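Local coordinates for putative uncharacterized protein (Ustilago maydis, PDB 4GNX) that binds single-stranded DNA through OB-fold domains, probably as the large subunit of the eukaryotic replication protein A complex, at residues V299-E304 with Y344-N349; W358-N363 with R418-R423. All coordinates share one frame; numbering follows the deposited sequence.

In the fold
Both contacts belong to the C-terminal OB fold of the chain, and their centres lie about 10 Å apart. Contact 1 pairs strand 290-310 with its antiparallel neighbour 341-352; the chain between these segments includes the zinc-binding cysteines Cys311, Cys316, Cys330 and Cys333. Contact 2 joins strands 355-362 and 414-426, the outermost strands of the five-stranded sheet, and so closes the barrel. Strands 341-352 and 355-362 connect the two contacts by probable hydrogen bonds, Thr348 O to Leu359 N at 2.8 Å and Leu346 N to Gly361 O at 2.8 Å. DNA chain G runs past both: Lys302 and Ser347 of contact 1 hold the O2 of DT18, while Trp358 of contact 2 lies against its base.

Contact 1 of 2, residues V299-E304 with Y344-N349; sequences VYIKQE and YILSTN. With nucleotides of chain G.
Antiparallel pairing of the first two strands of the OB barrel carries a classic beta bulge here, with Val299 and Tyr300 both opposite Asn349. Asn349 O takes both amides, Val299 N at 3.0 Å nearly along the C=O axis and Tyr300 N on a lone pair. In return Tyr300 O accepts Asn349 N in its carbonyl plane, and Thr348 OG1, anti to its own backbone N, adds a second bond from above that plane at 2.9 Å. Two residues on, Lys302 N bonds to Ser347 O almost straight (175°). From there the lysine leaves the sheet for the DNA of chain G. Its CB packs by Ser347 O, CG passes DT19 OP1 at 3.7 Å, and CD rests against Ser347 CB and DT18 O2, both on one side of it. CE then lies against DT18 C1', and the extended chain brings NZ to DT18 O2 at 3.3 Å, with a weak bond to O4' of the same nucleotide. Tyr300 reaches the DNA phosphate instead, its OH donating to DT19 OP1 at 2.7 Å. On the face of Ile301, its CG2 touches Leu346 CD1 obliquely. DT18 O2 gains a second donor from the neighbouring strand, Ser347 OG at 2.8 Å.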
loop_
_atom_site.group_PDB
_atom_site.type_symbol
_atom_site.label_atom_id
_atom_site.label_comp_id
_atom_site.label_asym_id
_atom_site.label_seq_id
_atom_site.Cartn_x
_atom_site.Cartn_y
_atom_site.Cartn_z
ATOM N N VAL C 299 13.367 -12.062 -7.565
ATOM C CA VAL C 299 14.325 -12.914 -6.867
ATOM C C VAL C 299 15.124 -13.817 -7.827
ATOM O O VAL C 299 16.258 -14.184 -7.523
ATOM C CB VAL C 299 13.572 -13.754 -5.821
ATOM C CG1 VAL C 299 14.200 -15.113 -5.622
ATOM C CG2 VAL C 299 13.474 -13.001 -4.515
ATOM N N TYR C 300 14.538 -14.182 -8.968
ATOM C CA TYR C 300 15.209 -15.064 -9.938
ATOM C C TYR C 300 14.652 -14.943 -11.350
ATOM O O TYR C 300 13.438 -14.856 -11.542
ATOM C CB TYR C 300 15.126 -16.537 -9.505
ATOM C CG TYR C 300 15.854 -17.506 -10.434
ATOM C CD1 TYR C 300 17.253 -17.584 -10.433
ATOM C CD2 TYR C 300 15.153 -18.343 -11.306
ATOM C CE1 TYR C 300 17.933 -18.456 -11.273
ATOM C CE2 TYR C 300 15.827 -19.217 -12.153
ATOM C CZ TYR C 300 17.216 -19.271 -12.134
ATOM O OH TYR C 300 17.896 -20.134 -12.970
ATOM N N ILE C 301 15.565 -14.945 -12.321
ATOM C CA ILE C 301 15.221 -15.065 -13.742
ATOM C C ILE C 301 15.824 -16.346 -14.281
ATOM O O ILE C 301 17.006 -16.607 -14.091
ATOM C CB ILE C 301 15.698 -13.847 -14.549
ATOM C CG1 ILE C 301 15.161 -12.566 -13.897
ATOM C CG2 ILE C 301 15.177 -13.938 -15.969
ATOM C CD1 ILE C 301 16.099 -11.384 -13.924
ATOM N N LYS C 302 14.991 -17.164 -14.905
ATOM C CA LYS C 302 15.416 -18.447 -15.469
ATOM C C LYS C 302 16.288 -18.214 -16.703
ATOM O O LYS C 302 15.834 -17.616 -17.684
ATOM C CB LYS C 302 14.184 -19.272 -15.817
ATOM C CG LYS C 302 14.429 -20.508 -16.654
ATOM C CD LYS C 302 13.097 -21.150 -17.020
ATOM C CE LYS C 302 13.269 -22.619 -17.359
ATOM N NZ LYS C 302 11.969 -23.341 -17.379
ATOM N N GLN C 303 17.542 -18.667 -16.638
ATOM C CA GLN C 303 18.503 -18.450 -17.722
ATOM C C GLN C 303 18.133 -19.210 -18.992
ATOM O O GLN C 303 17.995 -18.618 -20.054
ATOM C CB GLN C 303 19.924 -18.820 -17.292
ATOM C CG GLN C 303 20.375 -18.139 -16.009
ATOM C CD GLN C 303 21.845 -17.724 -16.020
ATOM O OE1 GLN C 303 22.646 -18.189 -16.845
ATOM N NE2 GLN C 303 22.204 -16.830 -15.096
ATOM N N GLU C 304 17.979 -20.522 -18.875
ATOM C CA GLU C 304 17.652 -21.358 -20.017
ATOM C C GLU C 304 16.312 -20.952 -20.621
ATOM O O GLU C 304 15.319 -20.757 -19.901
ATOM C CB GLU C 304 17.662 -22.846 -19.650
ATOM C CG GLU C 304 16.886 -23.216 -18.390
ATOM C CD GLU C 304 16.130 -24.530 -18.527
ATOM O OE1 GLU C 304 16.045 -25.062 -19.660
ATOM O OE2 GLU C 304 15.605 -25.028 -17.505
ATOM N N TYR C 344 11.836 -12.014 -26.004
ATOM C CA TYR C 344 11.815 -12.603 -24.669
ATOM C C TYR C 344 10.629 -13.523 -24.452
ATOM O O TYR C 344 9.525 -13.278 -24.944
ATOM C CB TYR C 344 11.814 -11.524 -23.577
ATOM C CG TYR C 344 13.159 -10.857 -23.335
ATOM C CD1 TYR C 344 13.334 -9.485 -23.544
ATOM C CD2 TYR C 344 14.258 -11.595 -22.905
ATOM C CE1 TYR C 344 14.557 -8.869 -23.324
ATOM C CE2 TYR C 344 15.484 -10.985 -22.690
ATOM C CZ TYR C 344 15.623 -9.627 -22.903
ATOM O OH TYR C 344 16.840 -9.033 -22.687
ATOM N N ILE C 345 10.895 -14.589 -23.708
ATOM C CA ILE C 345 9.867 -15.425 -23.089
ATOM C C ILE C 345 10.224 -15.602 -21.615
ATOM O O ILE C 345 10.496 -16.696 -21.138
ATOM C CB ILE C 345 9.697 -16.765 -23.828
ATOM C CG1 ILE C 345 11.049 -17.230 -24.407
ATOM C CG2 ILE C 345 8.668 -16.580 -24.927
ATOM C CD1 ILE C 345 11.065 -18.601 -25.066
ATOM N N LEU C 346 10.218 -14.488 -20.908
ATOM C CA LEU C 346 10.744 -14.402 -19.564
ATOM C C LEU C 346 10.000 -15.254 -18.534
ATOM O O LEU C 346 8.776 -15.183 -18.408
ATOM C CB LEU C 346 10.701 -12.949 -19.122
ATOM C CG LEU C 346 11.247 -12.619 -17.734
ATOM C CD1 LEU C 346 12.650 -12.057 -17.900
ATOM C CD2 LEU C 346 10.342 -11.594 -17.066
ATOM N N SER C 347 10.758 -16.047 -17.787
ATOM C CA SER C 347 10.205 -16.767 -16.653
ATOM C C SER C 347 10.856 -16.261 -15.369
ATOM O O SER C 347 12.044 -16.516 -15.125
ATOM C CB SER C 347 10.449 -18.260 -16.810
ATOM O OG SER C 347 9.413 -18.991 -16.190
ATOM N N THR C 348 10.093 -15.548 -14.539
ATOM C CA THR C 348 10.675 -14.913 -13.362
ATOM C C THR C 348 9.985 -15.213 -12.043
ATOM O O THR C 348 8.777 -15.099 -11.940
ATOM C CB THR C 348 10.764 -13.391 -13.544
ATOM O OG1 THR C 348 11.497 -12.851 -12.447
ATOM C CG2 THR C 348 9.381 -12.746 -13.593
ATOM N N ASN C 349 10.769 -15.583 -11.039
ATOM C CA ASN C 349 10.258 -15.840 -9.694
ATOM C C ASN C 349 10.292 -14.592 -8.791
ATOM O O ASN C 349 11.356 -14.030 -8.509
ATOM C CB ASN C 349 11.039 -16.990 -9.045
ATOM C CG ASN C 349 10.399 -17.491 -7.754
ATOM O OD1 ASN C 349 10.994 -17.402 -6.697
ATOM N ND2 ASN C 349 9.188 -18.032 -7.842
ATOM P P DT G 19 16.050 -23.467 -13.611
ATOM O OP1 DT G 19 16.049 -21.986 -13.687
ATOM O OP2 DT G 19 15.755 -24.253 -14.835
ATOM O "O5'" DT G 19 17.517 -23.885 -13.134
ATOM C "C5'" DT G 19 17.812 -24.290 -11.780
ATOM C "C4'" DT G 19 17.930 -23.083 -10.877
ATOM O "O4'" DT G 19 16.620 -22.713 -10.393
ATOM C "C3'" DT G 19 18.753 -23.302 -9.614
ATOM O "O3'" DT G 19 19.164 -22.014 -9.147
ATOM C "C2'" DT G 19 17.730 -23.905 -8.668
ATOM C "C1'" DT G 19 16.452 -23.157 -9.045
ATOM N N1 DT G 19 15.196 -23.940 -8.981
ATOM C C2 DT G 19 14.009 -23.240 -8.951
ATOM O O2 DT G 19 13.953 -22.020 -8.954
ATOM N N3 DT G 19 12.882 -24.026 -8.912
ATOM C C4 DT G 19 12.826 -25.407 -8.904
ATOM O O4 DT G 19 11.737 -25.974 -8.870
ATOM C C5 DT G 19 14.109 -26.077 -8.942
ATOM C C7 DT G 19 14.148 -27.572 -8.937
ATOM C C6 DT G 19 15.213 -25.319 -8.982
ATOM P P DT G 18 10.862 -27.673 -12.272
ATOM O OP1 DT G 18 11.496 -28.934 -12.741
ATOM O OP2 DT G 18 10.133 -27.654 -10.978
ATOM O "O5'" DT G 18 11.997 -26.557 -12.224
ATOM C "C5'" DT G 18 12.988 -26.454 -13.268
ATOM C "C4'" DT G 18 13.183 -25.008 -13.661
ATOM O "O4'" DT G 18 11.926 -24.490 -14.134
ATOM C "C3'" DT G 18 13.607 -24.085 -12.518
ATOM O "O3'" DT G 18 15.033 -23.914 -12.440
ATOM C "C2'" DT G 18 12.869 -22.784 -12.789
ATOM C "C1'" DT G 18 11.829 -23.109 -13.855
ATOM N N1 DT G 18 10.431 -22.831 -13.487
ATOM C C2 DT G 18 9.706 -22.022 -14.329
ATOM O O2 DT G 18 10.176 -21.510 -15.332
ATOM N N3 DT G 18 8.401 -21.825 -13.951
ATOM C C4 DT G 18 7.763 -22.355 -12.846
ATOM O O4 DT G 18 6.583 -22.089 -12.637
ATOM C C5 DT G 18 8.580 -23.207 -12.011
ATOM C C7 DT G 18 7.973 -23.823 -10.789
ATOM C C6 DT G 18 9.855 -23.406 -12.373
ATOM P P DT G 20 20.114 -21.793 -7.876
ATOM O OP1 DT G 20 21.488 -21.562 -8.394
ATOM O OP2 DT G 20 19.886 -22.890 -6.898
ATOM O "O5'" DT G 20 19.553 -20.442 -7.236
ATOM C "C5'" DT G 20 19.262 -19.281 -8.050
ATOM C "C4'" DT G 20 18.940 -18.057 -7.216
ATOM O "O4'" DT G 20 17.512 -17.912 -7.047
ATOM C "C3'" DT G 20 19.558 -17.990 -5.814
ATOM O "O3'" DT G 20 20.397 -16.831 -5.690
ATOM C "C2'" DT G 20 18.371 -17.855 -4.867
ATOM C "C1'" DT G 20 17.150 -18.191 -5.709
ATOM N N1 DT G 20 16.709 -19.598 -5.650
ATOM C C2 DT G 20 15.597 -19.962 -6.377
ATOM O O2 DT G 20 14.950 -19.175 -7.049
ATOM N N3 DT G 20 15.264 -21.290 -6.282
ATOM C C4 DT G 20 15.918 -22.267 -5.553
ATOM O O4 DT G 20 15.497 -23.422 -5.561
ATOM C C5 DT G 20 17.080 -21.815 -4.822
ATOM C C7 DT G 20 17.852 -22.801 -4.004
ATOM C C6 DT G 20 17.410 -20.521 -4.905
#

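Contact 2 of 2, residues W358-N363 with R418-R423; sequences WLSGFN and RYTISR. With nucleotides of chain G.
With chi1 near 46°, Ser360 OG sits between its backbone N and carbonyl carbon, while Tyr419 CG and Ile421 CG1 are each anti to the carbonyl carbon (chi1 -57° for Tyr419). These side chains surround the closure of an OB-fold barrel, where segments 358-362 and 418-421 run in roughly the same direction, 44° apart, and meet at a single bridge, Ser360 with Thr420. Ser360 N bonds to Tyr419 O at 2.9 Å and Ile421 N to Ser360 O, each donor nearly along the C=O axis, so the serine is gripped at both ends of its backbone. Its hydroxyl also donates to Tyr419 O, at 3.2 Å and from above the carbonyl plane, giving that oxygen two donors. Arg418, bent at chi2 and chi3, brings NH1 to the same OG in a weak bond; its NE is engaged in a salt bridge with Asp409, which probably helps to fix the guanidinium beside the DNA. Leu359 fills the inner side at about right angles to its partners, CD2 on Tyr419 CB at 3.6 Å and CB on Ile421 CD1.

Trp358 and Phe362 meet bases of chain G. The base of DT18 lies over one face of the Trp358 indole, its C4 set toward the rim, with Trp358 CG 3.3 Å from DT18 O4. Over Phe362 the corresponding atom, DT13 C4, is central, standing 3.4 Å above the middle of the ring. Thr420 sits at the edge of that phenyl, near its plane, where its CG2 comes within 3.6 Å of Phe362 CE1.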
loop_
_atom_site.group_PDB
_atom_site.type_symbol
_atom_site.label_atom_id
_atom_site.label_comp_id
_atom_site.label_asym_id
_atom_site.label_seq_id
_atom_site.Cartn_x
_atom_site.Cartn_y
_atom_site.Cartn_z
ATOM N N TRP C 358 5.691 -17.438 -9.538
ATOM C CA TRP C 358 6.231 -17.373 -10.900
ATOM C C TRP C 358 5.423 -16.557 -11.846
ATOM O O TRP C 358 4.205 -16.745 -11.945
ATOM C CB TRP C 358 6.344 -18.762 -11.442
ATOM C CG TRP C 358 7.515 -19.502 -10.847
ATOM C CD1 TRP C 358 7.502 -20.405 -9.802
ATOM C CD2 TRP C 358 8.919 -19.406 -11.249
ATOM N NE1 TRP C 358 8.757 -20.861 -9.546
ATOM C CE2 TRP C 358 9.653 -20.311 -10.374
ATOM C CE3 TRP C 358 9.609 -18.702 -12.230
ATOM C CZ2 TRP C 358 11.024 -20.496 -10.485
ATOM C CZ3 TRP C 358 10.993 -18.885 -12.328
ATOM C CH2 TRP C 358 11.685 -19.761 -11.474
ATOM N N LEU C 359 6.103 -15.650 -12.546
ATOM C CA LEU C 359 5.491 -14.775 -13.552
ATOM C C LEU C 359 6.150 -14.946 -14.922
ATOM O O LEU C 359 7.359 -15.132 -15.026
ATOM C CB LEU C 359 5.599 -13.307 -13.121
ATOM C CG LEU C 359 4.912 -12.840 -11.829
ATOM C CD1 LEU C 359 5.223 -11.385 -11.538
ATOM C CD2 LEU C 359 3.413 -13.002 -11.882
ATOM N N SER C 360 5.365 -14.880 -15.987
ATOM C CA SER C 360 5.968 -14.818 -17.321
ATOM C C SER C 360 5.762 -13.471 -17.974
ATOM O O SER C 360 4.720 -12.832 -17.800
ATOM C CB SER C 360 5.498 -15.946 -18.236
ATOM O OG SER C 360 4.102 -16.093 -18.168
ATOM N N GLY C 361 6.792 -13.055 -18.706
ATOM C CA GLY C 361 6.839 -11.756 -19.352
ATOM C C GLY C 361 7.267 -11.844 -20.810
ATOM O O GLY C 361 8.013 -12.745 -21.217
ATOM N N PHE C 362 6.800 -10.884 -21.599
ATOM C CA PHE C 362 7.110 -10.849 -23.004
ATOM C C PHE C 362 7.971 -9.650 -23.354
ATOM O O PHE C 362 8.323 -8.856 -22.483
ATOM C CB PHE C 362 5.821 -10.897 -23.817
ATOM C CG PHE C 362 5.046 -12.165 -23.616
ATOM C CD1 PHE C 362 3.931 -12.198 -22.780
ATOM C CD2 PHE C 362 5.450 -13.345 -24.237
ATOM C CE1 PHE C 362 3.220 -13.376 -22.586
ATOM C CE2 PHE C 362 4.741 -14.529 -24.048
ATOM C CZ PHE C 362 3.627 -14.542 -23.219
ATOM N N ASN C 363 8.285 -9.529 -24.644
ATOM C CA ASN C 363 9.329 -8.634 -25.144
ATOM C C ASN C 363 9.388 -7.228 -24.521
ATOM O O ASN C 363 10.456 -6.780 -24.106
ATOM C CB ASN C 363 9.285 -8.571 -26.677
ATOM C CG ASN C 363 10.569 -8.023 -27.280
ATOM O OD1 ASN C 363 10.560 -6.971 -27.918
ATOM N ND2 ASN C 363 11.682 -8.723 -27.068
ATOM N N ARG C 418 -1.421 -19.990 -15.342
ATOM C CA ARG C 418 -0.263 -19.141 -15.566
ATOM C C ARG C 418 -0.503 -17.669 -15.230
ATOM O O ARG C 418 -1.616 -17.154 -15.329
ATOM C CB ARG C 418 0.353 -19.355 -16.952
ATOM C CG ARG C 418 0.809 -20.797 -17.162
ATOM C CD ARG C 418 2.142 -20.937 -17.883
ATOM N NE ARG C 418 2.093 -20.504 -19.277
ATOM C CZ ARG C 418 2.720 -19.428 -19.752
ATOM N NH1 ARG C 418 3.476 -18.674 -18.961
ATOM N NH2 ARG C 418 2.600 -19.107 -21.028
ATOM N N TYR C 419 0.557 -17.019 -14.774
ATOM C CA TYR C 419 0.502 -15.626 -14.400
ATOM C C TYR C 419 1.328 -14.806 -15.390
ATOM O O TYR C 419 2.544 -14.998 -15.535
ATOM C CB TYR C 419 1.003 -15.450 -12.964
ATOM C CG TYR C 419 0.241 -16.272 -11.933
ATOM C CD1 TYR C 419 0.827 -17.369 -11.295
ATOM C CD2 TYR C 419 -1.073 -15.947 -11.593
ATOM C CE1 TYR C 419 0.118 -18.115 -10.355
ATOM C CE2 TYR C 419 -1.788 -16.684 -10.660
ATOM C CZ TYR C 419 -1.195 -17.764 -10.042
ATOM O OH TYR C 419 -1.942 -18.477 -9.121
ATOM N N THR C 420 0.654 -13.900 -16.087
ATOM C CA THR C 420 1.298 -13.114 -17.114
ATOM C C THR C 420 1.427 -11.670 -16.658
ATOM O O THR C 420 0.533 -11.119 -16.027
ATOM C CB THR C 420 0.509 -13.169 -18.428
ATOM O OG1 THR C 420 0.042 -14.502 -18.638
ATOM C CG2 THR C 420 1.385 -12.753 -19.604
ATOM N N ILE C 421 2.567 -11.076 -16.972
ATOM C CA ILE C 421 2.779 -9.674 -16.729
ATOM C C ILE C 421 2.244 -8.912 -17.935
ATOM O O ILE C 421 2.617 -9.196 -19.065
ATOM C CB ILE C 421 4.273 -9.381 -16.477
ATOM C CG1 ILE C 421 4.716 -10.085 -15.181
ATOM C CG2 ILE C 421 4.508 -7.886 -16.365
ATOM C CD1 ILE C 421 6.202 -10.352 -15.028
ATOM N N SER C 422 1.338 -7.977 -17.687
ATOM C CA SER C 422 0.871 -7.073 -18.721
ATOM C C SER C 422 1.589 -5.715 -18.635
ATOM O O SER C 422 1.955 -5.121 -19.656
ATOM C CB SER C 422 -0.652 -6.934 -18.674
ATOM O OG SER C 422 -1.097 -6.563 -17.390
ATOM N N ARG C 423 1.789 -5.219 -17.417
ATOM C CA ARG C 423 2.703 -4.096 -17.203
ATOM C C ARG C 423 3.505 -4.312 -15.946
ATOM O O ARG C 423 3.004 -4.853 -14.978
ATOM C CB ARG C 423 1.966 -2.758 -17.119
ATOM C CG ARG C 423 2.728 -1.614 -17.778
ATOM C CD ARG C 423 2.166 -0.237 -17.438
ATOM N NE ARG C 423 2.854 0.409 -16.308
ATOM C CZ ARG C 423 2.841 1.723 -16.062
ATOM N NH1 ARG C 423 2.174 2.546 -16.871
ATOM N NH2 ARG C 423 3.499 2.220 -15.014
ATOM P P DT G 18 10.862 -27.673 -12.272
ATOM O OP1 DT G 18 11.496 -28.934 -12.741
ATOM O OP2 DT G 18 10.133 -27.654 -10.978
ATOM O "O5'" DT G 18 11.997 -26.557 -12.224
ATOM C "C5'" DT G 18 12.988 -26.454 -13.268
ATOM C "C4'" DT G 18 13.183 -25.008 -13.661
ATOM O "O4'" DT G 18 11.926 -24.490 -14.134
ATOM C "C3'" DT G 18 13.607 -24.085 -12.518
ATOM O "O3'" DT G 18 15.033 -23.914 -12.440
ATOM C "C2'" DT G 18 12.869 -22.784 -12.789
ATOM C "C1'" DT G 18 11.829 -23.109 -13.855
ATOM N N1 DT G 18 10.431 -22.831 -13.487
ATOM C C2 DT G 18 9.706 -22.022 -14.329
ATOM O O2 DT G 18 10.176 -21.510 -15.332
ATOM N N3 DT G 18 8.401 -21.825 -13.951
ATOM C C4 DT G 18 7.763 -22.355 -12.846
ATOM O O4 DT G 18 6.583 -22.089 -12.637
ATOM C C5 DT G 18 8.580 -23.207 -12.011
ATOM C C7 DT G 18 7.973 -23.823 -10.789
ATOM C C6 DT G 18 9.855 -23.406 -12.373
ATOM P P DT G 13 2.480 -14.318 -32.893
ATOM O OP1 DT G 13 3.799 -14.215 -33.555
ATOM O OP2 DT G 13 1.331 -14.858 -33.667
ATOM O "O5'" DT G 13 2.644 -15.160 -31.545
ATOM C "C5'" DT G 13 3.594 -16.242 -31.418
ATOM C "C4'" DT G 13 4.683 -15.887 -30.430
ATOM O "O4'" DT G 13 4.468 -14.567 -29.899
ATOM C "C3'" DT G 13 4.775 -16.785 -29.202
ATOM O "O3'" DT G 13 5.762 -17.785 -29.426
ATOM C "C2'" DT G 13 5.344 -15.873 -28.127
ATOM C "C1'" DT G 13 5.127 -14.457 -28.645
ATOM N N1 DT G 13 4.280 -13.640 -27.770
ATOM C C2 DT G 13 4.627 -12.326 -27.538
ATOM O O2 DT G 13 5.628 -11.805 -28.010
ATOM N N3 DT G 13 3.759 -11.641 -26.723
ATOM C C4 DT G 13 2.605 -12.128 -26.134
ATOM O O4 DT G 13 1.925 -11.392 -25.422
ATOM C C5 DT G 13 2.302 -13.515 -26.424
ATOM C C7 DT G 13 1.074 -14.132 -25.834
ATOM C C6 DT G 13 3.142 -14.188 -27.219
ATOM P P DT G 17 5.854 -28.968 -16.390
ATOM O OP1 DT G 17 5.124 -30.184 -16.834
ATOM O OP2 DT G 17 5.148 -27.947 -15.574
ATOM O "O5'" DT G 17 7.137 -29.459 -15.580
ATOM C "C5'" DT G 17 8.470 -29.158 -16.033
ATOM C "C4'" DT G 17 8.945 -27.850 -15.442
ATOM O "O4'" DT G 17 8.255 -26.744 -16.069
ATOM C "C3'" DT G 17 8.729 -27.678 -13.933
ATOM O "O3'" DT G 17 9.893 -27.046 -13.385
ATOM C "C2'" DT G 17 7.564 -26.705 -13.853
ATOM C "C1'" DT G 17 7.845 -25.835 -15.062
ATOM N N1 DT G 17 6.718 -25.034 -15.594
ATOM C C2 DT G 17 6.904 -24.393 -16.800
ATOM O O2 DT G 17 7.936 -24.473 -17.447
ATOM N N3 DT G 17 5.825 -23.661 -17.230
ATOM C C4 DT G 17 4.614 -23.497 -16.584
ATOM O O4 DT G 17 3.736 -22.809 -17.095
ATOM C C5 DT G 17 4.493 -24.185 -15.317
ATOM C C7 DT G 17 3.219 -24.060 -14.545
ATOM C C6 DT G 17 5.539 -24.906 -14.889
#